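Local coordinates for protein alpha-amylase inhibitor 0.19 (Triticum aestivum, PDB 1HSS) that inhibits alpha-amylase as a homodimer whose subunits each carry five internal disulfides, in the cereal trypsin/alpha-amylase inhibitor family, at residues Cys41-Gln44 with Leu45-Ser49; Cys83-Glu86 with Val87-Thr91. All blocks are in the same frame, centred on the assembly; numbering follows the deposited sequence.

Contact 1 of 2, residues Cys41-Gln44 with Leu45-Ser49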
ATOM      1  N   CYS A  41       1.396  11.094  11.289  1.00 22.92           N
ATOM      2  CA  CYS A  41       1.871  10.941   9.918  1.00 19.96           C
ATOM      3  C   CYS A  41       0.858  11.399   8.891  1.00 15.89           C
ATOM      4  O   CYS A  41       1.167  12.193   8.032  1.00 15.89           O
ATOM      5  CB  CYS A  41       2.233   9.497   9.638  1.00 20.48           C
ATOM      6  SG  CYS A  41       2.577   9.201   7.885  1.00 19.45           S
ATOM      7  N   CYS A  42      -0.375  10.951   9.033  1.00 14.89           N
ATOM      8  CA  CYS A  42      -1.433  11.318   8.099  1.00 16.75           C
ATOM      9  C   CYS A  42      -1.731  12.806   8.102  1.00 16.36           C
ATOM     10  O   CYS A  42      -2.025  13.391   7.066  1.00 20.00           O
ATOM     11  CB  CYS A  42      -2.712  10.539   8.437  1.00 19.54           C
ATOM     12  SG  CYS A  42      -2.464   8.756   8.243  1.00 19.53           S
ATOM     13  N   GLN A  43      -1.719  13.391   9.296  1.00 19.44           N
ATOM     14  CA  GLN A  43      -1.857  14.833   9.492  1.00 22.36           C
ATOM     15  C   GLN A  43      -0.849  15.640   8.679  1.00 20.77           C
ATOM     16  O   GLN A  43      -1.208  16.608   8.006  1.00 24.36           O
ATOM     17  CB  GLN A  43      -1.693  15.142  10.975  1.00 21.75           C
ATOM     18  CG  GLN A  43      -1.304  16.573  11.311  1.00 22.95           C
ATOM     19  CD  GLN A  43      -2.491  17.507  11.425  1.00 26.65           C
ATOM     20  OE1 GLN A  43      -3.596  17.197  10.972  1.00 22.63           O
ATOM     21  NE2 GLN A  43      -2.248  18.699  11.955  1.00 29.83           N
ATOM     22  N   GLN A  44       0.415  15.242   8.757  1.00 20.11           N
ATOM     23  CA  GLN A  44       1.474  15.796   7.917  1.00 19.82           C
ATOM     24  C   GLN A  44       1.282  15.575   6.406  1.00 21.74           C
ATOM     25  O   GLN A  44       1.479  16.502   5.623  1.00 25.57           O
ATOM     26  CB  GLN A  44       2.827  15.229   8.352  1.00 27.07           C
ATOM     27  CG  GLN A  44       3.589  16.122   9.319  1.00 31.75           C
ATOM     28  CD  GLN A  44       4.808  15.454   9.965  1.00 32.54           C
ATOM     29  OE1 GLN A  44       5.377  14.485   9.446  1.00 30.71           O
ATOM     30  NE2 GLN A  44       5.208  15.977  11.112  1.00 31.40           N
ATOM     31  N   LEU A  45       0.881  14.369   5.993  1.00 20.23           N
ATOM     32  CA  LEU A  45       0.539  14.115   4.589  1.00 19.53           C
ATOM     33  C   LEU A  45      -0.649  14.948   4.103  1.00 19.58           C
ATOM     34  O   LEU A  45      -0.601  15.513   3.013  1.00 21.55           O
ATOM     35  CB  LEU A  45       0.246  12.634   4.346  1.00 14.90           C
ATOM     36  CG  LEU A  45       1.433  11.760   3.923  1.00 16.69           C
ATOM     37  CD1 LEU A  45       1.032  10.306   3.917  1.00 14.49           C
ATOM     38  CD2 LEU A  45       1.961  12.191   2.553  1.00 15.83           C
ATOM     39  N   ALA A  46      -1.664  15.102   4.957  1.00 19.62           N
ATOM     40  CA  ALA A  46      -2.891  15.826   4.614  1.00 18.03           C
ATOM     41  C   ALA A  46      -2.627  17.274   4.195  1.00 20.55           C
ATOM     42  O   ALA A  46      -3.300  17.808   3.311  1.00 20.80           O
ATOM     43  CB  ALA A  46      -3.860  15.796   5.791  1.00 19.84           C
ATOM     44  N   HIS A  47      -1.599  17.885   4.770  1.00 22.49           N
ATOM     45  CA  HIS A  47      -1.269  19.275   4.463  1.00 28.19           C
ATOM     46  C   HIS A  47      -0.554  19.484   3.137  1.00 27.75           C
ATOM     47  O   HIS A  47      -0.498  20.595   2.626  1.00 31.89           O
ATOM     48  CB  HIS A  47      -0.418  19.871   5.573  1.00 37.46           C
ATOM     49  CG  HIS A  47      -1.079  19.836   6.912  1.00 52.33           C
ATOM     50  ND1 HIS A  47      -0.407  20.116   8.084  1.00 62.49           N
ATOM     51  CD2 HIS A  47      -2.342  19.505   7.270  1.00 54.68           C
ATOM     52  CE1 HIS A  47      -1.231  19.968   9.107  1.00 63.45           C
ATOM     53  NE2 HIS A  47      -2.413  19.599   8.639  1.00 62.09           N
ATOM     54  N   ILE A  48       0.061  18.436   2.624  1.00 24.86           N
ATOM     55  CA  ILE A  48       0.712  18.505   1.332  1.00 25.18           C
ATOM     56  C   ILE A  48      -0.337  18.252   0.261  1.00 25.64           C
ATOM     57  O   ILE A  48      -1.313  17.541   0.512  1.00 25.69           O
ATOM     58  CB  ILE A  48       1.860  17.456   1.253  1.00 23.75           C
ATOM     59  CG1 ILE A  48       2.885  17.776   2.354  1.00 23.25           C
ATOM     60  CG2 ILE A  48       2.513  17.458  -0.136  1.00 22.08           C
ATOM     61  CD1 ILE A  48       3.837  16.656   2.681  1.00 23.87           C
ATOM     62  N   SER A  49      -0.214  18.940  -0.873  1.00 25.18           N
ATOM     63  CA  SER A  49      -1.191  18.816  -1.948  1.00 25.01           C
ATOM     64  C   SER A  49      -1.181  17.430  -2.581  1.00 23.27           C
ATOM     65  O   SER A  49      -0.162  16.746  -2.583  1.00 22.40           O
ATOM     66  CB  SER A  49      -0.934  19.891  -3.006  1.00 24.87           C
ATOM     67  OG  SER A  49      -0.411  19.337  -4.193  1.00 30.58           O
TER
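Leu45 N bonds to Cys41 O at 3.0 Å and Ala46 N bonds to Cys42 O at 2.7 Å, two i to i+4 steps of helix 35-46. After them His47 N has a weak bond to Gln44 O, Ile48 N bonds to Leu45 O three residues back, and Ile48 has an extended psi of 144°.

On the outer side, His47 folds back over Gln43. Its ring is placed so that Gln43 O lies 3.1 Å above the plane, over the ring centre, while the Gln43 side-chain amide meets the CE1/NE2 end of the ring, with NE2 3.3 Å from His47 CE1. Gln43 reaches it because CG is anti to the backbone N (chi1 159°) and the chain then bends at chi2. Amide and ring planes are 68° apart. Neither Gln43 O nor Gln43 NE2 has hydrogen-bond geometry to His47 NE2, so the amide meets the ring in van der Waals packing.

Cys41, Leu45 and Ile48 make apolar contacts on the buried side. Cys41 SG approaches Leu45 CD1 at 4.4 Å, Leu45 also touching Ile95 and Leu101, and Ile48 packs on Phe12, Leu17 and Ala56. Gln44 is partly exposed: its backbone O lies 3.8 Å from Ile48 CD1, and its OE1 accepts a hydrogen bond from Ala19 N.

Cys41 and Cys42 are disulfide-bonded to Cys20 and Cys99, so adjacent residues tie this helical turn covalently to two separate parts of the chain and limit its movement, whereas the Gln43-His47 pair is held by packing and not by a hydrogen bond.

Contact 2 of 2, residues Cys83-Glu86 with Val87-Thr91; sequences CRRE and VVKLT
Lys89 and Arg85, one helical turn apart, meet with the ammonium over one face of the guanidinium group. Lys89 NZ is 3.3 Å from Arg85 CD; it is also 3.4 Å from Arg85 NE, and these two nitrogens are both donors on cationic groups. NZ makes a weak bond to Arg85 O as well. The lysine chain turns back toward that carbonyl through bends at chi3 (90°) and chi4. Arg85 itself packs on Tyr65 and Pro122.

Val88 CG2 presses on Cys83 CB at 3.5 Å, tighter than a usual carbon contact, and Val88 also touches Leu61, Tyr65 and Phe80. Val87 CG2 lies 3.4 Å from Arg84 O.

The backbone positions these groups. Arg84 occupies the N-cap position, and its O receives Val88 N at 2.9 Å; Lys89 N to Arg85 O and Leu90 N to Glu86 O continue the turn. Val87 O takes both Thr91 N and Thr91 OG1, the hydroxyl at 2.6 Å and 44° out of the carbonyl plane.

Further out, Cys83 is disulfide-bonded to Cys28, and the extended Arg84 chain sends NH2 into salt bridges with Asp106 and Asp110 of the second subunit. The segment leading into helix 85-92 is thus tied covalently within its own chain, and its N-cap residue by charge across the dimer, while the closeness of the Lys89 and Arg85 cations probably costs electrostatic energy, partly offset by the weak Lys89 NZ to Arg85 O bond.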
ATOM      1  N   CYS A  83      13.806  -5.034   8.411  1.00 44.02           N
ATOM      2  CA  CYS A  83      13.026  -4.870   7.186  1.00 38.60           C
ATOM      3  C   CYS A  83      13.757  -5.188   5.891  1.00 37.79           C
ATOM      4  O   CYS A  83      14.890  -4.761   5.671  1.00 35.16           O
ATOM      5  CB  CYS A  83      12.478  -3.460   7.081  1.00 30.94           C
ATOM      6  SG  CYS A  83      11.324  -3.117   8.399  1.00 25.12           S
ATOM      7  N   ARG A  84      13.008  -5.790   4.976  1.00 38.31           N
ATOM      8  CA  ARG A  84      13.478  -6.079   3.632  1.00 37.59           C
ATOM      9  C   ARG A  84      13.326  -4.883   2.703  1.00 39.96           C
ATOM     10  O   ARG A  84      12.253  -4.294   2.606  1.00 40.76           O
ATOM     11  CB  ARG A  84      12.690  -7.242   3.050  1.00 39.18           C
ATOM     12  CG  ARG A  84      12.651  -8.460   3.924  1.00 42.34           C
ATOM     13  CD  ARG A  84      12.025  -9.600   3.183  1.00 44.16           C
ATOM     14  NE  ARG A  84      11.923 -10.754   4.053  1.00 48.35           N
ATOM     15  CZ  ARG A  84      11.792 -11.992   3.611  1.00 43.10           C
ATOM     16  NH1 ARG A  84      11.731 -12.212   2.301  1.00 37.83           N
ATOM     17  NH2 ARG A  84      11.692 -12.991   4.486  1.00 41.03           N
ATOM     18  N   ARG A  85      14.351  -4.662   1.889  1.00 39.48           N
ATOM     19  CA  ARG A  85      14.375  -3.602   0.881  1.00 40.52           C
ATOM     20  C   ARG A  85      13.068  -3.490   0.087  1.00 37.60           C
ATOM     21  O   ARG A  85      12.466  -2.430  -0.007  1.00 33.28           O
ATOM     22  CB  ARG A  85      15.546  -3.865  -0.076  1.00 47.21           C
ATOM     23  CG  ARG A  85      16.387  -2.645  -0.436  1.00 58.18           C
ATOM     24  CD  ARG A  85      15.972  -2.019  -1.783  1.00 69.19           C
ATOM     25  NE  ARG A  85      16.719  -0.786  -2.068  1.00 73.65           N
ATOM     26  CZ  ARG A  85      16.924  -0.280  -3.281  1.00 74.51           C
ATOM     27  NH1 ARG A  85      16.398  -0.861  -4.358  1.00 76.28           N
ATOM     28  NH2 ARG A  85      17.658   0.819  -3.414  1.00 72.91           N
ATOM     29  N   GLU A  86      12.595  -4.625  -0.404  1.00 37.60           N
ATOM     30  CA  GLU A  86      11.399  -4.676  -1.245  1.00 40.11           C
ATOM     31  C   GLU A  86      10.129  -4.217  -0.503  1.00 35.40           C
ATOM     32  O   GLU A  86       9.351  -3.421  -1.032  1.00 32.30           O
ATOM     33  CB  GLU A  86      11.188  -6.104  -1.790  1.00 47.17           C
ATOM     34  CG  GLU A  86      12.465  -6.976  -1.918  1.00 64.23           C
ATOM     35  CD  GLU A  86      12.870  -7.711  -0.616  1.00 74.59           C
ATOM     36  OE1 GLU A  86      12.100  -8.584  -0.131  1.00 79.78           O
ATOM     37  OE2 GLU A  86      14.002  -7.463  -0.122  1.00 79.53           O
ATOM     38  N   VAL A  87       9.943  -4.702   0.730  1.00 31.22           N
ATOM     39  CA  VAL A  87       8.751  -4.368   1.500  1.00 28.78           C
ATOM     40  C   VAL A  87       8.827  -2.943   2.041  1.00 25.55           C
ATOM     41  O   VAL A  87       7.821  -2.244   2.059  1.00 24.51           O
ATOM     42  CB  VAL A  87       8.471  -5.380   2.662  1.00 28.00           C
ATOM     43  CG1 VAL A  87       8.828  -6.800   2.247  1.00 27.82           C
ATOM     44  CG2 VAL A  87       9.226  -4.992   3.883  1.00 35.71           C
ATOM     45  N   VAL A  88      10.040  -2.465   2.310  1.00 24.07           N
ATOM     46  CA  VAL A  88      10.240  -1.074   2.708  1.00 22.48           C
ATOM     47  C   VAL A  88       9.699  -0.094   1.661  1.00 21.08           C
ATOM     48  O   VAL A  88       8.886   0.765   1.984  1.00 23.53           O
ATOM     49  CB  VAL A  88      11.751  -0.754   3.007  1.00 22.09           C
ATOM     50  CG1 VAL A  88      11.993   0.755   3.069  1.00 17.90           C
ATOM     51  CG2 VAL A  88      12.161  -1.366   4.324  1.00 22.18           C
ATOM     52  N   LYS A  89      10.064  -0.256   0.397  1.00 20.86           N
ATOM     53  CA  LYS A  89       9.644   0.736  -0.589  1.00 23.35           C
ATOM     54  C   LYS A  89       8.213   0.518  -1.034  1.00 23.65           C
ATOM     55  O   LYS A  89       7.526   1.477  -1.359  1.00 23.44           O
ATOM     56  CB  LYS A  89      10.590   0.796  -1.797  1.00 26.40           C
ATOM     57  CG  LYS A  89      10.689  -0.488  -2.559  1.00 42.72           C
ATOM     58  CD  LYS A  89      11.630  -0.354  -3.746  1.00 47.01           C
ATOM     59  CE  LYS A  89      13.057  -0.697  -3.353  1.00 53.79           C
ATOM     60  NZ  LYS A  89      13.479   0.070  -2.134  1.00 59.37           N
ATOM     61  N   LEU A  90       7.723  -0.712  -0.891  1.00 22.22           N
ATOM     62  CA  LEU A  90       6.310  -1.011  -1.070  1.00 18.92           C
ATOM     63  C   LEU A  90       5.460  -0.403   0.034  1.00 20.19           C
ATOM     64  O   LEU A  90       4.351   0.052  -0.221  1.00 20.41           O
ATOM     65  CB  LEU A  90       6.101  -2.507  -1.086  1.00 24.97           C
ATOM     66  CG  LEU A  90       5.292  -3.054  -2.251  1.00 31.04           C
ATOM     67  CD1 LEU A  90       5.895  -2.599  -3.572  1.00 31.38           C
ATOM     68  CD2 LEU A  90       5.290  -4.572  -2.163  1.00 35.89           C
ATOM     69  N   THR A  91       5.960  -0.418   1.264  1.00 19.13           N
ATOM     70  CA  THR A  91       5.259   0.188   2.415  1.00 19.27           C
ATOM     71  C   THR A  91       5.210   1.735   2.334  1.00 17.66           C
ATOM     72  O   THR A  91       4.142   2.356   2.380  1.00 18.22           O
ATOM     73  CB  THR A  91       5.934  -0.241   3.756  1.00 15.76           C
ATOM     74  OG1 THR A  91       5.976  -1.667   3.826  1.00 17.22           O
ATOM     75  CG2 THR A  91       5.190   0.301   4.964  1.00 14.03           C
TER

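Contact 1 precedes contact 2 along the chain: the first lies in the C-terminal part of helix 35-46 and the residues that follow it, the second at the start of helix 85-92. Their centres are 21 Å apart, on opposite sides of the chain's centre, and their nearest atoms are about 9 Å apart, so they do not touch. Both face helix 53-67: residues 45-49 through Arg53 and Ala56 near its start, residues 83-91 through Leu61 and Tyr65 farther along. Disulfides also bring both to helix 20-27, through Cys20 and through Cys28 just after it. Of the two, only contact 2 reaches the second subunit, while contact 1 lies within the disulfide-linked body of the chain.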